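Local coordinates for fimbriae-associated protein FAP1 (Streptococcus parasanguinis, PDB 2X12) that forms serine-rich fimbriae on the bacterial surface that probably mediate adhesion and biofilm formation, with an adhesive behaviour modulated by pH, at residues T213-Y218 with A292-S297; Y302-K307 with I322-G327. All coordinates share one frame; numbering follows the deposited sequence.

Interaction 1. Residues T213-Y218 with A292-S297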
ATOM      1  N   THR A 213     -11.900  -7.088 -12.907  1.00 31.16           N
ATOM      2  CA  THR A 213     -10.962  -7.056 -11.816  1.00 29.18           C
ATOM      3  C   THR A 213     -11.339  -6.120 -10.689  1.00 28.79           C
ATOM      4  O   THR A 213     -12.026  -5.111 -10.888  1.00 30.43           O
ATOM      5  CB  THR A 213      -9.562  -6.661 -12.314  1.00 29.03           C
ATOM      6  OG1 THR A 213      -9.560  -5.293 -12.724  1.00 30.95           O
ATOM      7  CG2 THR A 213      -9.200  -7.536 -13.505  1.00 30.16           C
ATOM      8  N   TYR A 214     -10.869  -6.488  -9.503  1.00 26.85           N
ATOM      9  CA  TYR A 214     -11.002  -5.675  -8.326  1.00 27.35           C
ATOM     10  C   TYR A 214      -9.633  -5.213  -7.846  1.00 27.24           C
ATOM     11  O   TYR A 214      -8.667  -5.979  -7.893  1.00 27.28           O
ATOM     12  CB  TYR A 214     -11.628  -6.471  -7.209  1.00 26.07           C
ATOM     13  CG  TYR A 214     -13.103  -6.575  -7.296  1.00 27.44           C
ATOM     14  CD1 TYR A 214     -13.681  -7.704  -7.779  1.00 29.10           C
ATOM     15  CD2 TYR A 214     -13.926  -5.558  -6.875  1.00 30.20           C
ATOM     16  CE1 TYR A 214     -15.053  -7.839  -7.868  1.00 31.43           C
ATOM     17  CE2 TYR A 214     -15.325  -5.677  -6.954  1.00 32.80           C
ATOM     18  CZ  TYR A 214     -15.867  -6.848  -7.460  1.00 31.95           C
ATOM     19  OH  TYR A 214     -17.191  -7.109  -7.612  1.00 31.24           O
ATOM     20  N   THR A 215      -9.552  -3.999  -7.322  1.00 27.64           N
ATOM     21  CA  THR A 215      -8.321  -3.552  -6.713  1.00 27.10           C
ATOM     22  C   THR A 215      -8.532  -3.354  -5.224  1.00 26.68           C
ATOM     23  O   THR A 215      -9.654  -3.083  -4.777  1.00 28.06           O
ATOM     24  CB  THR A 215      -7.862  -2.296  -7.420  1.00 28.94           C
ATOM     25  OG1 THR A 215      -7.672  -2.623  -8.828  1.00 32.66           O
ATOM     26  CG2 THR A 215      -6.599  -1.738  -6.785  1.00 25.51           C
ATOM     27  N   GLY A 216      -7.484  -3.530  -4.440  1.00 25.22           N
ATOM     28  CA  GLY A 216      -7.618  -3.356  -3.022  1.00 25.26           C
ATOM     29  C   GLY A 216      -6.353  -2.811  -2.422  1.00 25.39           C
ATOM     30  O   GLY A 216      -5.271  -3.018  -2.997  1.00 25.82           O
ATOM     31  N   ILE A 217      -6.481  -2.165  -1.249  1.00 25.31           N
ATOM     32  CA  ILE A 217      -5.344  -1.613  -0.508  1.00 24.68           C
ATOM     33  C   ILE A 217      -5.461  -2.100   0.901  1.00 24.72           C
ATOM     34  O   ILE A 217      -6.476  -1.919   1.528  1.00 25.46           O
ATOM     35  CB  ILE A 217      -5.398  -0.102  -0.554  1.00 25.82           C
ATOM     36  CG1 ILE A 217      -4.160   0.535   0.080  1.00 25.90           C
ATOM     37  CG2 ILE A 217      -6.666   0.382   0.079  1.00 25.06           C
ATOM     38  CD1 ILE A 217      -2.875   0.175  -0.608  1.00 25.39           C
ATOM     39  N   TYR A 218      -4.455  -2.799   1.381  1.00 24.67           N
ATOM     40  CA  TYR A 218      -4.457  -3.224   2.777  1.00 24.93           C
ATOM     41  C   TYR A 218      -3.693  -2.148   3.492  1.00 25.81           C
ATOM     42  O   TYR A 218      -2.628  -1.783   3.043  1.00 25.75           O
ATOM     43  CB  TYR A 218      -3.722  -4.528   2.933  1.00 24.25           C
ATOM     44  CG  TYR A 218      -3.337  -4.856   4.348  1.00 26.06           C
ATOM     45  CD1 TYR A 218      -4.166  -5.567   5.185  1.00 28.42           C
ATOM     46  CD2 TYR A 218      -2.120  -4.480   4.851  1.00 28.01           C
ATOM     47  CE1 TYR A 218      -3.780  -5.885   6.505  1.00 28.77           C
ATOM     48  CE2 TYR A 218      -1.735  -4.790   6.133  1.00 28.41           C
ATOM     49  CZ  TYR A 218      -2.560  -5.484   6.964  1.00 28.68           C
ATOM     50  OH  TYR A 218      -2.113  -5.750   8.251  1.00 29.46           O
ATOM     51  N   ALA A 292      -0.945  -2.775  -2.102  1.00 23.71           N
ATOM     52  CA  ALA A 292      -1.928  -2.760  -3.177  1.00 23.38           C
ATOM     53  C   ALA A 292      -2.063  -4.178  -3.704  1.00 22.40           C
ATOM     54  O   ALA A 292      -1.042  -4.865  -3.838  1.00 22.59           O
ATOM     55  CB  ALA A 292      -1.482  -1.797  -4.303  1.00 23.94           C
ATOM     56  N   ALA A 293      -3.283  -4.648  -3.976  1.00 21.36           N
ATOM     57  CA  ALA A 293      -3.418  -5.954  -4.642  1.00 20.88           C
ATOM     58  C   ALA A 293      -4.445  -5.876  -5.715  1.00 21.15           C
ATOM     59  O   ALA A 293      -5.288  -5.021  -5.647  1.00 22.75           O
ATOM     60  CB  ALA A 293      -3.792  -7.008  -3.691  1.00 20.27           C
ATOM     61  N   THR A 294      -4.349  -6.756  -6.701  1.00 20.36           N
ATOM     62  CA  THR A 294      -5.416  -7.007  -7.627  1.00 20.97           C
ATOM     63  C   THR A 294      -5.976  -8.408  -7.416  1.00 21.38           C
ATOM     64  O   THR A 294      -5.220  -9.321  -7.087  1.00 21.21           O
ATOM     65  CB  THR A 294      -4.890  -6.935  -9.045  1.00 21.97           C
ATOM     66  OG1 THR A 294      -4.586  -5.559  -9.410  1.00 24.90           O
ATOM     67  CG2 THR A 294      -5.902  -7.488  -9.956  1.00 20.23           C
ATOM     68  N   THR A 295      -7.292  -8.591  -7.577  1.00 22.49           N
ATOM     69  CA  THR A 295      -7.854  -9.932  -7.775  1.00 23.09           C
ATOM     70  C   THR A 295      -8.594 -10.027  -9.095  1.00 25.26           C
ATOM     71  O   THR A 295      -9.261  -9.126  -9.467  1.00 26.83           O
ATOM     72  CB  THR A 295      -8.839 -10.388  -6.706  1.00 22.99           C
ATOM     73  OG1 THR A 295      -9.907  -9.474  -6.644  1.00 23.56           O
ATOM     74  CG2 THR A 295      -8.206 -10.491  -5.392  1.00 21.64           C
ATOM     75  N   LEU A 296      -8.519 -11.175  -9.747  1.00 27.04           N
ATOM     76  CA  LEU A 296      -9.083 -11.381 -11.048  1.00 28.90           C
ATOM     77  C   LEU A 296     -10.572 -11.517 -11.028  1.00 31.74           C
ATOM     78  O   LEU A 296     -11.186 -11.241 -12.037  1.00 34.71           O
ATOM     79  CB  LEU A 296      -8.474 -12.613 -11.673  1.00 28.52           C
ATOM     80  CG  LEU A 296      -6.947 -12.421 -11.767  1.00 26.89           C
ATOM     81  CD1 LEU A 296      -6.223 -13.540 -12.505  1.00 27.09           C
ATOM     82  CD2 LEU A 296      -6.614 -11.121 -12.442  1.00 23.23           C
ATOM     83  N   SER A 297     -11.196 -11.929  -9.929  1.00 32.60           N
ATOM     84  CA  SER A 297     -12.666 -11.988  -9.975  1.00 35.40           C
ATOM     85  C   SER A 297     -13.369 -11.755  -8.682  1.00 35.97           C
ATOM     86  O   SER A 297     -14.472 -11.250  -8.706  1.00 37.21           O
ATOM     87  CB  SER A 297     -13.138 -13.327 -10.510  1.00 36.59           C
ATOM     88  OG  SER A 297     -13.498 -14.161  -9.436  1.00 37.76           O
TER
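Two neighbouring strands of the larger antiparallel sheet in this all-beta domain meet here, 213-218 on strand 212-220 and 292-295 at the end of strand 287-295, with axes 4.7 Å apart and directions 153° from each other. The ladder has two hydrogen-bonded pairs. Tyr214 and Thr295 exchange both backbone bonds: Tyr214 N reaches Thr295 O at 3.1 Å, almost straight and nearly along the C=O axis, and Thr295 N returns to Tyr214 O within the carbonyl plane. Gly216 and Ala293 repeat the exchange, with Ala293 N 2.8 Å from Gly216 O. Thr215 faces Thr294, and Ile217 faces Ala292, in the non-hydrogen-bonded pairs between and beyond them; there CA-H...O contacts accompany the ladder, such as Thr294 CA to Tyr214 O at 3.4 Å.

Side chains alternate between the two faces. On one lie Thr215, Ile217, Ala292 and Thr294, buried against strands 190-197 and 268-276 of the five-stranded sheet, with Thr294 OG1 hydrogen-bonded to Tyr197 OH. Ile217 carries CG1 anti to its backbone N (chi1 -174°), and CD1 reaches across toward the partner strand, 3.8 Å from Ala292 N. The opposite face holds Tyr214, Ala293 and Thr295. Thr295 OG1 occupies the crowded position between its backbone N and carbonyl carbon, hydrogen-bonds to Asp298 O, and sits 3.5 Å from Tyr214 CB. Tyr214 swings CG beside its own N (chi1 -81°), bringing the ring to where the partner chain leaves the strand: Ser297 O lies in the ring plane at the edge, 3.6 Å from Tyr214 CE1.

Interaction 2. Residues Y302-K307 with I322-G327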
ATOM      1  N   TYR A 302      -7.921 -10.603   1.577  1.00 29.20           N
ATOM      2  CA  TYR A 302      -7.169  -9.924   2.620  1.00 29.14           C
ATOM      3  C   TYR A 302      -5.735 -10.269   2.372  1.00 28.48           C
ATOM      4  O   TYR A 302      -5.318 -11.363   2.675  1.00 30.30           O
ATOM      5  CB  TYR A 302      -7.634 -10.394   3.987  1.00 30.55           C
ATOM      6  CG  TYR A 302      -7.139  -9.635   5.203  1.00 31.35           C
ATOM      7  CD1 TYR A 302      -7.795  -8.533   5.681  1.00 31.83           C
ATOM      8  CD2 TYR A 302      -6.076 -10.082   5.929  1.00 33.11           C
ATOM      9  CE1 TYR A 302      -7.356  -7.865   6.795  1.00 32.62           C
ATOM     10  CE2 TYR A 302      -5.645  -9.418   7.073  1.00 33.68           C
ATOM     11  CZ  TYR A 302      -6.286  -8.320   7.491  1.00 33.33           C
ATOM     12  OH  TYR A 302      -5.856  -7.708   8.646  1.00 34.73           O
ATOM     13  N   GLU A 303      -5.016  -9.359   1.734  1.00 27.49           N
ATOM     14  CA  GLU A 303      -3.608  -9.534   1.421  1.00 27.20           C
ATOM     15  C   GLU A 303      -2.881  -8.490   2.229  1.00 27.05           C
ATOM     16  O   GLU A 303      -2.672  -7.350   1.790  1.00 25.33           O
ATOM     17  CB  GLU A 303      -3.397  -9.360  -0.071  1.00 26.50           C
ATOM     18  CG  GLU A 303      -4.200 -10.358  -0.905  1.00 28.20           C
ATOM     19  CD  GLU A 303      -3.812 -11.838  -0.646  1.00 32.20           C
ATOM     20  OE1 GLU A 303      -2.703 -12.057  -0.058  1.00 34.87           O
ATOM     21  OE2 GLU A 303      -4.632 -12.748  -1.010  1.00 32.73           O
ATOM     22  N   ASP A 304      -2.652  -8.884   3.485  1.00 28.90           N
ATOM     23  CA  ASP A 304      -1.692  -8.249   4.392  1.00 29.48           C
ATOM     24  C   ASP A 304      -0.425  -8.789   3.843  1.00 30.24           C
ATOM     25  O   ASP A 304      -0.485  -9.552   2.854  1.00 32.35           O
ATOM     26  CB  ASP A 304      -1.897  -8.720   5.827  1.00 30.99           C
ATOM     27  CG  ASP A 304      -1.795 -10.244   5.992  1.00 31.11           C
ATOM     28  OD1 ASP A 304      -1.338 -10.922   5.055  1.00 27.87           O
ATOM     29  OD2 ASP A 304      -2.156 -10.776   7.092  1.00 32.28           O
ATOM     30  N   GLY A 305       0.717  -8.494   4.425  1.00 30.34           N
ATOM     31  CA  GLY A 305       1.927  -9.055   3.812  1.00 30.58           C
ATOM     32  C   GLY A 305       2.473 -10.212   4.580  1.00 32.53           C
ATOM     33  O   GLY A 305       3.688 -10.374   4.682  1.00 34.02           O
ATOM     34  N   SER A 306       1.600 -11.009   5.166  1.00 33.27           N
ATOM     35  CA  SER A 306       2.069 -11.847   6.245  1.00 35.83           C
ATOM     36  C   SER A 306       2.942 -12.990   5.765  1.00 37.35           C
ATOM     37  O   SER A 306       3.731 -13.477   6.527  1.00 39.98           O
ATOM     38  CB  SER A 306       0.907 -12.387   7.052  1.00 37.13           C
ATOM     39  OG  SER A 306      -0.068 -12.917   6.193  1.00 36.67           O
ATOM     40  N   LYS A 307       2.768 -13.447   4.532  1.00 36.40           N
ATOM     41  CA  LYS A 307       3.635 -14.474   3.961  1.00 38.04           C
ATOM     42  C   LYS A 307       4.533 -13.770   2.998  1.00 36.43           C
ATOM     43  O   LYS A 307       4.100 -12.848   2.338  1.00 34.37           O
ATOM     44  CB  LYS A 307       2.813 -15.515   3.206  1.00 38.55           C
ATOM     45  CG  LYS A 307       2.182 -16.622   4.116  1.00 43.48           C
ATOM     46  CD  LYS A 307       0.773 -17.095   3.626  1.00 46.16           C
ATOM     47  CE  LYS A 307       0.676 -18.593   3.183  1.00 50.67           C
ATOM     48  NZ  LYS A 307      -0.076 -18.683   1.832  1.00 50.80           N
ATOM     49  N   ILE A 322       3.993 -13.041  -0.809  1.00 27.72           N
ATOM     50  CA  ILE A 322       3.309 -14.221  -1.296  1.00 28.91           C
ATOM     51  C   ILE A 322       1.830 -14.070  -0.966  1.00 28.50           C
ATOM     52  O   ILE A 322       1.441 -13.725   0.180  1.00 29.10           O
ATOM     53  CB  ILE A 322       3.825 -15.495  -0.643  1.00 31.46           C
ATOM     54  CG1 ILE A 322       5.222 -15.849  -1.174  1.00 33.66           C
ATOM     55  CG2 ILE A 322       2.851 -16.659  -0.885  1.00 32.05           C
ATOM     56  CD1 ILE A 322       6.142 -16.555  -0.143  1.00 35.21           C
ATOM     57  N   ALA A 323       0.985 -14.350  -1.951  1.00 28.51           N
ATOM     58  CA  ALA A 323      -0.410 -14.063  -1.766  1.00 27.59           C
ATOM     59  C   ALA A 323      -0.936 -15.034  -0.759  1.00 29.32           C
ATOM     60  O   ALA A 323      -0.454 -16.157  -0.678  1.00 31.29           O
ATOM     61  CB  ALA A 323      -1.137 -14.180  -3.070  1.00 27.89           C
ATOM     62  N   ASN A 324      -1.894 -14.585   0.042  1.00 29.56           N
ATOM     63  CA  ASN A 324      -2.544 -15.466   1.011  1.00 32.48           C
ATOM     64  C   ASN A 324      -3.471 -16.439   0.272  1.00 34.06           C
ATOM     65  O   ASN A 324      -3.628 -17.588   0.647  1.00 35.83           O
ATOM     66  CB  ASN A 324      -3.307 -14.643   2.074  1.00 32.13           C
ATOM     67  CG  ASN A 324      -2.373 -13.845   2.986  1.00 32.17           C
ATOM     68  OD1 ASN A 324      -1.240 -14.258   3.250  1.00 34.30           O
ATOM     69  ND2 ASN A 324      -2.832 -12.686   3.453  1.00 30.17           N
ATOM     70  N   ASP A 325      -4.077 -15.939  -0.787  1.00 33.91           N
ATOM     71  CA  ASP A 325      -4.938 -16.711  -1.628  1.00 36.47           C
ATOM     72  C   ASP A 325      -4.852 -16.227  -3.072  1.00 35.29           C
ATOM     73  O   ASP A 325      -3.931 -16.580  -3.819  1.00 36.17           O
ATOM     74  CB  ASP A 325      -6.396 -16.604  -1.140  1.00 37.95           C
ATOM     75  CG  ASP A 325      -6.939 -17.932  -0.568  1.00 44.62           C
ATOM     76  OD1 ASP A 325      -7.262 -17.920   0.680  1.00 49.66           O
ATOM     77  OD2 ASP A 325      -7.040 -18.944  -1.365  1.00 47.59           O
ATOM     78  N   SER A 326      -5.798 -15.364  -3.430  1.00 34.26           N
ATOM     79  CA  SER A 326      -6.189 -15.150  -4.810  1.00 33.58           C
ATOM     80  C   SER A 326      -5.781 -13.762  -5.275  1.00 30.90           C
ATOM     81  O   SER A 326      -6.054 -13.362  -6.422  1.00 30.94           O
ATOM     82  CB  SER A 326      -7.707 -15.319  -4.914  1.00 34.54           C
ATOM     83  OG  SER A 326      -8.323 -14.350  -4.079  1.00 36.33           O
ATOM     84  N   GLY A 327      -5.162 -13.028  -4.359  1.00 28.88           N
ATOM     85  CA  GLY A 327      -4.578 -11.747  -4.670  1.00 27.24           C
ATOM     86  C   GLY A 327      -3.362 -11.934  -5.543  1.00 26.91           C
ATOM     87  O   GLY A 327      -2.724 -13.007  -5.541  1.00 28.17           O
TER
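The backbones of 302-307 and 322-327 are two irregular loops running past each other beside the 307-311/318-322 beta hairpin, joined at the hairpin end by Ile322 N to Lys307 O at 3.2 Å, a bond that meets the carbonyl from above its plane. An Asx turn shapes the first loop: Asp304 OD1 accepts from Ser306 N, and also from Ser306 OG. Asn324 ND2, 2.8 Å from Asp304 OD1, is its third donor and comes from above the carboxylate plane. The carboxylate stands nearly perpendicular to the Asn324 amide (84°). The other hydrogen of ND2 goes to Tyr302 O on a carbonyl lone pair, and because both acceptors lie in the amide plane, they fix its rotation.

Glu303 passes Asn324 in the reverse direction, its chain bent at chi2 (-62°) so that the buried carboxylate turns into the bend of 324-327. Both oxygens use syn lone pairs, OE2 for Asp325 N and OE1 for Asn324 N; OE2 also takes a weak bond from Gly327 N. These backbone donors would favour the ionised acid. The straightest of the bonds, at 177°, is Asn324 N to Glu303 OE1, 2.7 Å long.

From the N terminus, strand 212-220 comes first, and interaction 1 closes when strand 287-295 pairs with it after 73 intervening residues that include strands of both larger sheets. The chain then leaves that strand, and interaction 2 follows in series, with no nesting or crossing: 302-307 enters the small 307-311/318-322 hairpin and 322-327 leaves it, so this contact closes a much shorter loop. Beyond it the chain continues into strand 327-328, which pairs with 287-295 and leads back to the larger sheet. The contacts, about 11 Å apart between centres, also touch directly, Tyr218 CB lying 3.2 Å from Glu303 O, while the Tyr218 and Tyr302 rings meet edge-to-face.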